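Local coordinates for protein sensor histidine kinase (PDB 3VA9) that probably autophosphorylates on a histidine at the expense of ATP in two-component signalling, this piece being its four-helix-bundle sensor domain, at residues H80-R91 and L121-L132. Residues are numbered along the deposited sequence; the frame is centred on the assembly and turned at random.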
ATOM      1  N   HIS A  80       5.935 -12.710   6.297  1.00 41.87           N
ATOM      2  CA  HIS A  80       5.187 -11.503   6.653  1.00 46.29           C
ATOM      3  C   HIS A  80       5.119 -10.512   5.495  1.00 43.15           C
ATOM      4  O   HIS A  80       4.119  -9.821   5.323  1.00 49.22           O
ATOM      5  CB  HIS A  80       5.778 -10.818   7.892  1.00 48.53           C
ATOM      6  CG  HIS A  80       5.576 -11.585   9.163  1.00 67.05           C
ATOM      7  ND1 HIS A  80       4.363 -12.134   9.520  1.00 70.64           N
ATOM      8  CD2 HIS A  80       6.433 -11.877  10.172  1.00 71.23           C
ATOM      9  CE1 HIS A  80       4.484 -12.743  10.686  1.00 73.04           C
ATOM     10  NE2 HIS A  80       5.727 -12.602  11.104  1.00 75.56           N
ATOM     11  N   ILE A  81       6.186 -10.436   4.708  1.00 41.49           N
ATOM     12  CA  ILE A  81       6.184  -9.558   3.553  1.00 42.92           C
ATOM     13  C   ILE A  81       5.278 -10.134   2.458  1.00 40.92           C
ATOM     14  O   ILE A  81       4.522  -9.398   1.814  1.00 35.77           O
ATOM     15  CB  ILE A  81       7.610  -9.270   3.033  1.00 53.34           C
ATOM     16  CG1 ILE A  81       7.651  -7.909   2.338  1.00 70.21           C
ATOM     17  CG2 ILE A  81       8.081 -10.349   2.093  1.00 53.05           C
ATOM     18  CD1 ILE A  81       8.938  -7.652   1.603  1.00 81.85           C
ATOM     19  N   ASP A  82       5.328 -11.452   2.274  1.00 34.76           N
ATOM     20  CA  ASP A  82       4.410 -12.114   1.355  1.00 40.78           C
ATOM     21  C   ASP A  82       2.983 -11.731   1.700  1.00 36.84           C
ATOM     22  O   ASP A  82       2.196 -11.368   0.827  1.00 40.46           O
ATOM     23  CB  ASP A  82       4.558 -13.630   1.430  1.00 43.20           C
ATOM     24  CG  ASP A  82       5.777 -14.128   0.701  1.00 50.07           C
ATOM     25  OD1 ASP A  82       6.310 -13.369  -0.133  1.00 50.39           O
ATOM     26  OD2 ASP A  82       6.195 -15.280   0.962  1.00 51.08           O
ATOM     27  N   GLU A  83       2.662 -11.810   2.987  1.00 37.20           N
ATOM     28  CA  GLU A  83       1.323 -11.486   3.470  1.00 45.80           C
ATOM     29  C   GLU A  83       0.932 -10.029   3.217  1.00 39.48           C
ATOM     30  O   GLU A  83      -0.152  -9.760   2.691  1.00 38.33           O
ATOM     31  CB  GLU A  83       1.188 -11.870   4.947  1.00 49.18           C
ATOM     32  CG  GLU A  83       1.129 -13.383   5.142  1.00 61.01           C
ATOM     33  CD  GLU A  83       1.777 -13.865   6.432  1.00 71.06           C
ATOM     34  OE1 GLU A  83       1.951 -13.055   7.369  1.00 73.29           O
ATOM     35  OE2 GLU A  83       2.107 -15.069   6.504  1.00 72.58           O
ATOM     36  N   LEU A  84       1.815  -9.098   3.575  1.00 36.83           N
ATOM     37  CA  LEU A  84       1.592  -7.678   3.288  1.00 31.91           C
ATOM     38  C   LEU A  84       1.299  -7.472   1.797  1.00 31.39           C
ATOM     39  O   LEU A  84       0.343  -6.791   1.424  1.00 36.95           O
ATOM     40  CB  LEU A  84       2.813  -6.845   3.691  1.00 31.23           C
ATOM     41  CG  LEU A  84       2.758  -5.372   3.269  1.00 40.09           C
ATOM     42  CD1 LEU A  84       1.670  -4.643   4.034  1.00 33.46           C
ATOM     43  CD2 LEU A  84       4.105  -4.678   3.467  1.00 42.48           C
ATOM     44  N   ARG A  85       2.128  -8.087   0.957  1.00 24.75           N
ATOM     45  CA  ARG A  85       2.024  -7.954  -0.495  1.00 29.94           C
ATOM     46  C   ARG A  85       0.686  -8.421  -1.050  1.00 26.92           C
ATOM     47  O   ARG A  85       0.137  -7.801  -1.964  1.00 32.47           O
ATOM     48  CB  ARG A  85       3.140  -8.741  -1.176  1.00 34.88           C
ATOM     49  CG  ARG A  85       3.137  -8.572  -2.675  1.00 47.16           C
ATOM     50  CD  ARG A  85       4.346  -7.768  -3.102  1.00 53.82           C
ATOM     51  NE  ARG A  85       4.126  -7.033  -4.341  1.00 50.94           N
ATOM     52  CZ  ARG A  85       5.106  -6.683  -5.166  1.00 47.57           C
ATOM     53  NH1 ARG A  85       6.359  -7.022  -4.882  1.00 34.16           N
ATOM     54  NH2 ARG A  85       4.835  -6.003  -6.271  1.00 50.83           N
ATOM     55  N   LEU A  86       0.178  -9.529  -0.516  1.00 25.84           N
ATOM     56  CA  LEU A  86      -1.160  -9.990  -0.855  1.00 27.82           C
ATOM     57  C   LEU A  86      -2.166  -8.881  -0.571  1.00 31.43           C
ATOM     58  O   LEU A  86      -3.018  -8.561  -1.408  1.00 33.23           O
ATOM     59  CB  LEU A  86      -1.530 -11.246  -0.050  1.00 33.05           C
ATOM     60  CG  LEU A  86      -2.971 -11.770  -0.211  1.00 34.28           C
ATOM     61  CD1 LEU A  86      -3.268 -12.103  -1.669  1.00 33.51           C
ATOM     62  CD2 LEU A  86      -3.228 -12.990   0.669  1.00 30.50           C
ATOM     63  N   LEU A  87      -2.060  -8.305   0.622  1.00 30.34           N
ATOM     64  CA  LEU A  87      -2.981  -7.265   1.069  1.00 27.16           C
ATOM     65  C   LEU A  87      -2.844  -6.006   0.214  1.00 30.39           C
ATOM     66  O   LEU A  87      -3.843  -5.412  -0.176  1.00 29.27           O
ATOM     67  CB  LEU A  87      -2.748  -6.941   2.554  1.00 23.41           C
ATOM     68  CG  LEU A  87      -3.124  -8.022   3.588  1.00 35.80           C
ATOM     69  CD1 LEU A  87      -2.602  -7.686   4.983  1.00 32.95           C
ATOM     70  CD2 LEU A  87      -4.628  -8.264   3.633  1.00 31.01           C
ATOM     71  N   THR A  88      -1.610  -5.605  -0.090  1.00 27.69           N
ATOM     72  CA  THR A  88      -1.401  -4.400  -0.900  1.00 20.85           C
ATOM     73  C   THR A  88      -1.826  -4.610  -2.361  1.00 23.90           C
ATOM     74  O   THR A  88      -2.325  -3.686  -2.994  1.00 27.96           O
ATOM     75  CB  THR A  88       0.049  -3.837  -0.804  1.00 20.58           C
ATOM     76  OG1 THR A  88       0.987  -4.797  -1.297  1.00 27.66           O
ATOM     77  CG2 THR A  88       0.403  -3.496   0.628  1.00 21.06           C
ATOM     78  N   ASP A  89      -1.644  -5.824  -2.887  1.00 26.50           N
ATOM     79  CA  ASP A  89      -2.153  -6.156  -4.221  1.00 27.49           C
ATOM     80  C   ASP A  89      -3.692  -6.069  -4.312  1.00 32.51           C
ATOM     81  O   ASP A  89      -4.240  -5.528  -5.275  1.00 32.73           O
ATOM     82  CB  ASP A  89      -1.664  -7.546  -4.677  1.00 31.36           C
ATOM     83  CG  ASP A  89      -0.247  -7.525  -5.271  1.00 36.69           C
ATOM     84  OD1 ASP A  89       0.440  -6.478  -5.217  1.00 36.41           O
ATOM     85  OD2 ASP A  89       0.183  -8.574  -5.797  1.00 37.50           O
ATOM     86  N   MET A  90      -4.391  -6.602  -3.316  1.00 31.60           N
ATOM     87  CA  MET A  90      -5.847  -6.486  -3.291  1.00 30.08           C
ATOM     88  C   MET A  90      -6.286  -5.020  -3.163  1.00 24.10           C
ATOM     89  O   MET A  90      -7.244  -4.601  -3.791  1.00 28.68           O
ATOM     90  CB  MET A  90      -6.440  -7.318  -2.150  1.00 27.73           C
ATOM     91  CG  MET A  90      -6.087  -8.807  -2.200  1.00 35.86           C
ATOM     92  SD  MET A  90      -6.618  -9.698  -0.713  1.00 37.06           S
ATOM     93  CE  MET A  90      -8.371  -9.365  -0.771  1.00 32.11           C
ATOM     94  N   ARG A  91      -5.582  -4.250  -2.343  1.00 22.35           N
ATOM     95  CA  ARG A  91      -5.924  -2.844  -2.131  1.00 28.62           C
ATOM     96  C   ARG A  91      -5.696  -2.030  -3.403  1.00 29.55           C
ATOM     97  O   ARG A  91      -6.566  -1.267  -3.828  1.00 29.24           O
ATOM     98  CB  ARG A  91      -5.121  -2.253  -0.966  1.00 16.16           C
ATOM     99  CG  ARG A  91      -5.480  -0.797  -0.642  1.00 22.30           C
ATOM    100  CD  ARG A  91      -7.004  -0.614  -0.517  1.00 25.50           C
ATOM    101  NE  ARG A  91      -7.357   0.709  -0.001  1.00 23.06           N
ATOM    102  CZ  ARG A  91      -8.555   1.270  -0.121  1.00 26.43           C
ATOM    103  NH1 ARG A  91      -9.533   0.624  -0.737  1.00 28.33           N
ATOM    104  NH2 ARG A  91      -8.779   2.482   0.381  1.00 27.47           N
ATOM    105  N   LEU A 121      -9.125  -3.397   4.015  1.00 42.35           N
ATOM    106  CA  LEU A 121      -7.758  -3.648   3.580  1.00 40.78           C
ATOM    107  C   LEU A 121      -6.774  -2.639   4.168  1.00 43.70           C
ATOM    108  O   LEU A 121      -5.624  -2.976   4.460  1.00 43.64           O
ATOM    109  CB  LEU A 121      -7.695  -3.664   2.053  1.00 33.12           C
ATOM    110  CG  LEU A 121      -8.278  -4.965   1.497  1.00 32.11           C
ATOM    111  CD1 LEU A 121      -8.418  -4.942  -0.039  1.00 24.63           C
ATOM    112  CD2 LEU A 121      -7.422  -6.128   1.970  1.00 28.78           C
ATOM    113  N   THR A 122      -7.243  -1.410   4.354  1.00 39.87           N
ATOM    114  CA  THR A 122      -6.431  -0.347   4.939  1.00 46.54           C
ATOM    115  C   THR A 122      -6.018  -0.660   6.385  1.00 41.32           C
ATOM    116  O   THR A 122      -4.843  -0.585   6.737  1.00 43.16           O
ATOM    117  CB  THR A 122      -7.185   0.992   4.892  1.00 59.04           C
ATOM    118  OG1 THR A 122      -7.365   1.383   3.526  1.00 59.68           O
ATOM    119  CG2 THR A 122      -6.408   2.074   5.630  1.00 66.08           C
ATOM    120  N   GLU A 123      -6.986  -1.018   7.216  1.00 46.26           N
ATOM    121  CA  GLU A 123      -6.698  -1.442   8.579  1.00 54.63           C
ATOM    122  C   GLU A 123      -5.776  -2.653   8.566  1.00 52.91           C
ATOM    123  O   GLU A 123      -4.814  -2.722   9.331  1.00 48.07           O
ATOM    124  CB  GLU A 123      -7.991  -1.796   9.323  1.00 64.57           C
ATOM    125  CG  GLU A 123      -8.926  -0.617   9.589  1.00 74.88           C
ATOM    126  CD  GLU A 123      -9.776  -0.234   8.383  1.00 79.77           C
ATOM    127  OE1 GLU A 123      -9.675  -0.898   7.328  1.00 78.76           O
ATOM    128  OE2 GLU A 123     -10.554   0.735   8.498  1.00 80.63           O
ATOM    129  N   ARG A 124      -6.081  -3.611   7.692  1.00 49.53           N
ATOM    130  CA  ARG A 124      -5.346  -4.870   7.648  1.00 39.82           C
ATOM    131  C   ARG A 124      -3.896  -4.657   7.218  1.00 41.89           C
ATOM    132  O   ARG A 124      -2.982  -5.295   7.746  1.00 41.52           O
ATOM    133  CB  ARG A 124      -6.061  -5.881   6.750  1.00 41.14           C
ATOM    134  CG  ARG A 124      -7.338  -6.442   7.367  1.00 36.96           C
ATOM    135  CD  ARG A 124      -8.261  -7.036   6.323  1.00 34.61           C
ATOM    136  NE  ARG A 124      -7.772  -8.302   5.785  1.00 43.27           N
ATOM    137  CZ  ARG A 124      -8.331  -8.934   4.757  1.00 39.16           C
ATOM    138  NH1 ARG A 124      -9.382  -8.401   4.148  1.00 40.88           N
ATOM    139  NH2 ARG A 124      -7.833 -10.087   4.329  1.00 34.53           N
ATOM    140  N   ILE A 125      -3.684  -3.741   6.281  1.00 31.90           N
ATOM    141  CA  ILE A 125      -2.328  -3.404   5.870  1.00 35.86           C
ATOM    142  C   ILE A 125      -1.531  -2.768   7.011  1.00 40.67           C
ATOM    143  O   ILE A 125      -0.381  -3.140   7.248  1.00 44.80           O
ATOM    144  CB  ILE A 125      -2.313  -2.492   4.643  1.00 37.07           C
ATOM    145  CG1 ILE A 125      -2.707  -3.288   3.397  1.00 34.30           C
ATOM    146  CG2 ILE A 125      -0.933  -1.879   4.458  1.00 42.86           C
ATOM    147  CD1 ILE A 125      -3.259  -2.427   2.283  1.00 35.59           C
ATOM    148  N   GLU A 126      -2.144  -1.825   7.725  1.00 46.67           N
ATOM    149  CA  GLU A 126      -1.478  -1.170   8.857  1.00 51.29           C
ATOM    150  C   GLU A 126      -1.069  -2.185   9.918  1.00 44.21           C
ATOM    151  O   GLU A 126       0.035  -2.125  10.453  1.00 52.96           O
ATOM    152  CB  GLU A 126      -2.358  -0.075   9.473  1.00 64.51           C
ATOM    153  CG  GLU A 126      -2.543   1.149   8.581  1.00 81.58           C
ATOM    154  CD  GLU A 126      -1.235   1.640   7.968  1.00100.35           C
ATOM    155  OE1 GLU A 126      -0.234   1.766   8.707  1.00107.08           O
ATOM    156  OE2 GLU A 126      -1.211   1.906   6.746  1.00104.08           O
ATOM    157  N   THR A 127      -1.965  -3.119  10.210  1.00 39.72           N
ATOM    158  CA  THR A 127      -1.653  -4.240  11.087  1.00 51.89           C
ATOM    159  C   THR A 127      -0.478  -5.052  10.531  1.00 55.55           C
ATOM    160  O   THR A 127       0.435  -5.444  11.268  1.00 53.95           O
ATOM    161  CB  THR A 127      -2.877  -5.164  11.234  1.00 56.99           C
ATOM    162  OG1 THR A 127      -3.982  -4.413  11.750  1.00 61.06           O
ATOM    163  CG2 THR A 127      -2.573  -6.345  12.160  1.00 52.65           C
ATOM    164  N   SER A 128      -0.517  -5.304   9.226  1.00 48.76           N
ATOM    165  CA  SER A 128       0.525  -6.060   8.543  1.00 41.19           C
ATOM    166  C   SER A 128       1.881  -5.360   8.647  1.00 45.13           C
ATOM    167  O   SER A 128       2.908  -6.000   8.879  1.00 49.75           O
ATOM    168  CB  SER A 128       0.150  -6.258   7.077  1.00 45.50           C
ATOM    169  OG  SER A 128       1.009  -7.186   6.454  1.00 51.13           O
ATOM    170  N   LEU A 129       1.879  -4.041   8.481  1.00 44.59           N
ATOM    171  CA  LEU A 129       3.111  -3.266   8.589  1.00 46.92           C
ATOM    172  C   LEU A 129       3.656  -3.240  10.027  1.00 55.66           C
ATOM    173  O   LEU A 129       4.868  -3.275  10.233  1.00 54.12           O
ATOM    174  CB  LEU A 129       2.918  -1.854   8.026  1.00 43.46           C
ATOM    175  CG  LEU A 129       2.835  -1.783   6.494  1.00 33.98           C
ATOM    176  CD1 LEU A 129       2.361  -0.427   6.045  1.00 35.46           C
ATOM    177  CD2 LEU A 129       4.180  -2.118   5.860  1.00 33.78           C
ATOM    178  N   SER A 130       2.764  -3.206  11.014  1.00 60.50           N
ATOM    179  CA  SER A 130       3.180  -3.236  12.414  1.00 66.61           C
ATOM    180  C   SER A 130       3.883  -4.544  12.759  1.00 66.54           C
ATOM    181  O   SER A 130       4.915  -4.539  13.430  1.00 65.50           O
ATOM    182  CB  SER A 130       1.988  -3.026  13.351  1.00 69.37           C
ATOM    183  OG  SER A 130       1.484  -1.706  13.244  1.00 73.23           O
ATOM    184  N   VAL A 131       3.318  -5.659  12.307  1.00 67.24           N
ATOM    185  CA  VAL A 131       3.920  -6.966  12.541  1.00 70.25           C
ATOM    186  C   VAL A 131       5.369  -6.991  12.059  1.00 69.97           C
ATOM    187  O   VAL A 131       6.257  -7.480  12.760  1.00 74.04           O
ATOM    188  CB  VAL A 131       3.131  -8.092  11.845  1.00 71.96           C
ATOM    189  CG1 VAL A 131       3.952  -9.366  11.808  1.00 74.62           C
ATOM    190  CG2 VAL A 131       1.803  -8.323  12.548  1.00 73.28           C
ATOM    191  N   LEU A 132       5.598  -6.457  10.861  1.00 56.48           N
ATOM    192  CA  LEU A 132       6.947  -6.350  10.318  1.00 53.50           C
ATOM    193  C   LEU A 132       7.840  -5.433  11.165  1.00 58.04           C
ATOM    194  O   LEU A 132       8.988  -5.775  11.471  1.00 55.00           O
ATOM    195  CB  LEU A 132       6.902  -5.852   8.873  1.00 52.84           C
ATOM    196  CG  LEU A 132       6.558  -6.891   7.804  1.00 50.51           C
ATOM    197  CD1 LEU A 132       6.218  -6.226   6.482  1.00 49.78           C
ATOM    198  CD2 LEU A 132       7.702  -7.886   7.632  1.00 44.84           C
TER
HETATM  199  O   HOH W   1       3.197  -9.057   7.564  1.00 48.98           O
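Leu84 and Ser128 bring the backbones of two nearly antiparallel helices nearest, their CA atoms 5.6 Å apart; the axes of 80-91 and 121-132 are inclined at 160° and come within 9.5 Å. His80 faces Leu132 at one end and Arg91 faces Leu121 at the other. Knobs-into-holes packing fills the middle. Leu84 sits among Ile125, Ser128, Leu129 and Leu132, its CD2 meeting Leu129 CD2 at 3.5 Å; its CG lies anti to the backbone N (chi1 173°), which carries the methyls inward toward Leu129. Leu87 enters the next hole, CB against Ile125 CG1 and CD2 over one face of the Arg124 guanidinium, whose NH1 is bonded to the carbonyl of Asp119. In return Ile125 wedges between Leu84, Leu87, Thr88 and Arg91, CD1 3.7 Å from Arg91 CB. Beyond it Leu121 CD1 touches Met90 CB, while the Arg91 guanidinium passes Thr122 obliquely to form a salt bridge with Glu35 on helix 18-44. At the other end Val131 CG1 stands over the centre of the His80 imidazole in a CH-pi contact, 3.6 Å from the ring centroid, and Leu132 CD2 packs on His80 CB. On the same helix Glu83 OE1 weakly accepts from His80 ND1. An alanine at His80 would remove the ring and is likely to leave Val131 CG1 without its aromatic face and Glu83 OE1 without this weak donor. Water 1 donates to His80 O and is hydrogen-bonded to Ser128 OG (3.1 Å), bridging backbone and hydroxyl. Leu84 also touches Leu64 on helix 47-70, and Leu129 touches Ile24 on helix 18-44, tying this pair into the four-helix core of the CHASE3 sensor domain. Interlocked aliphatic side chains thus carry the adhesion, with the bridging water adding a polar link between the segments.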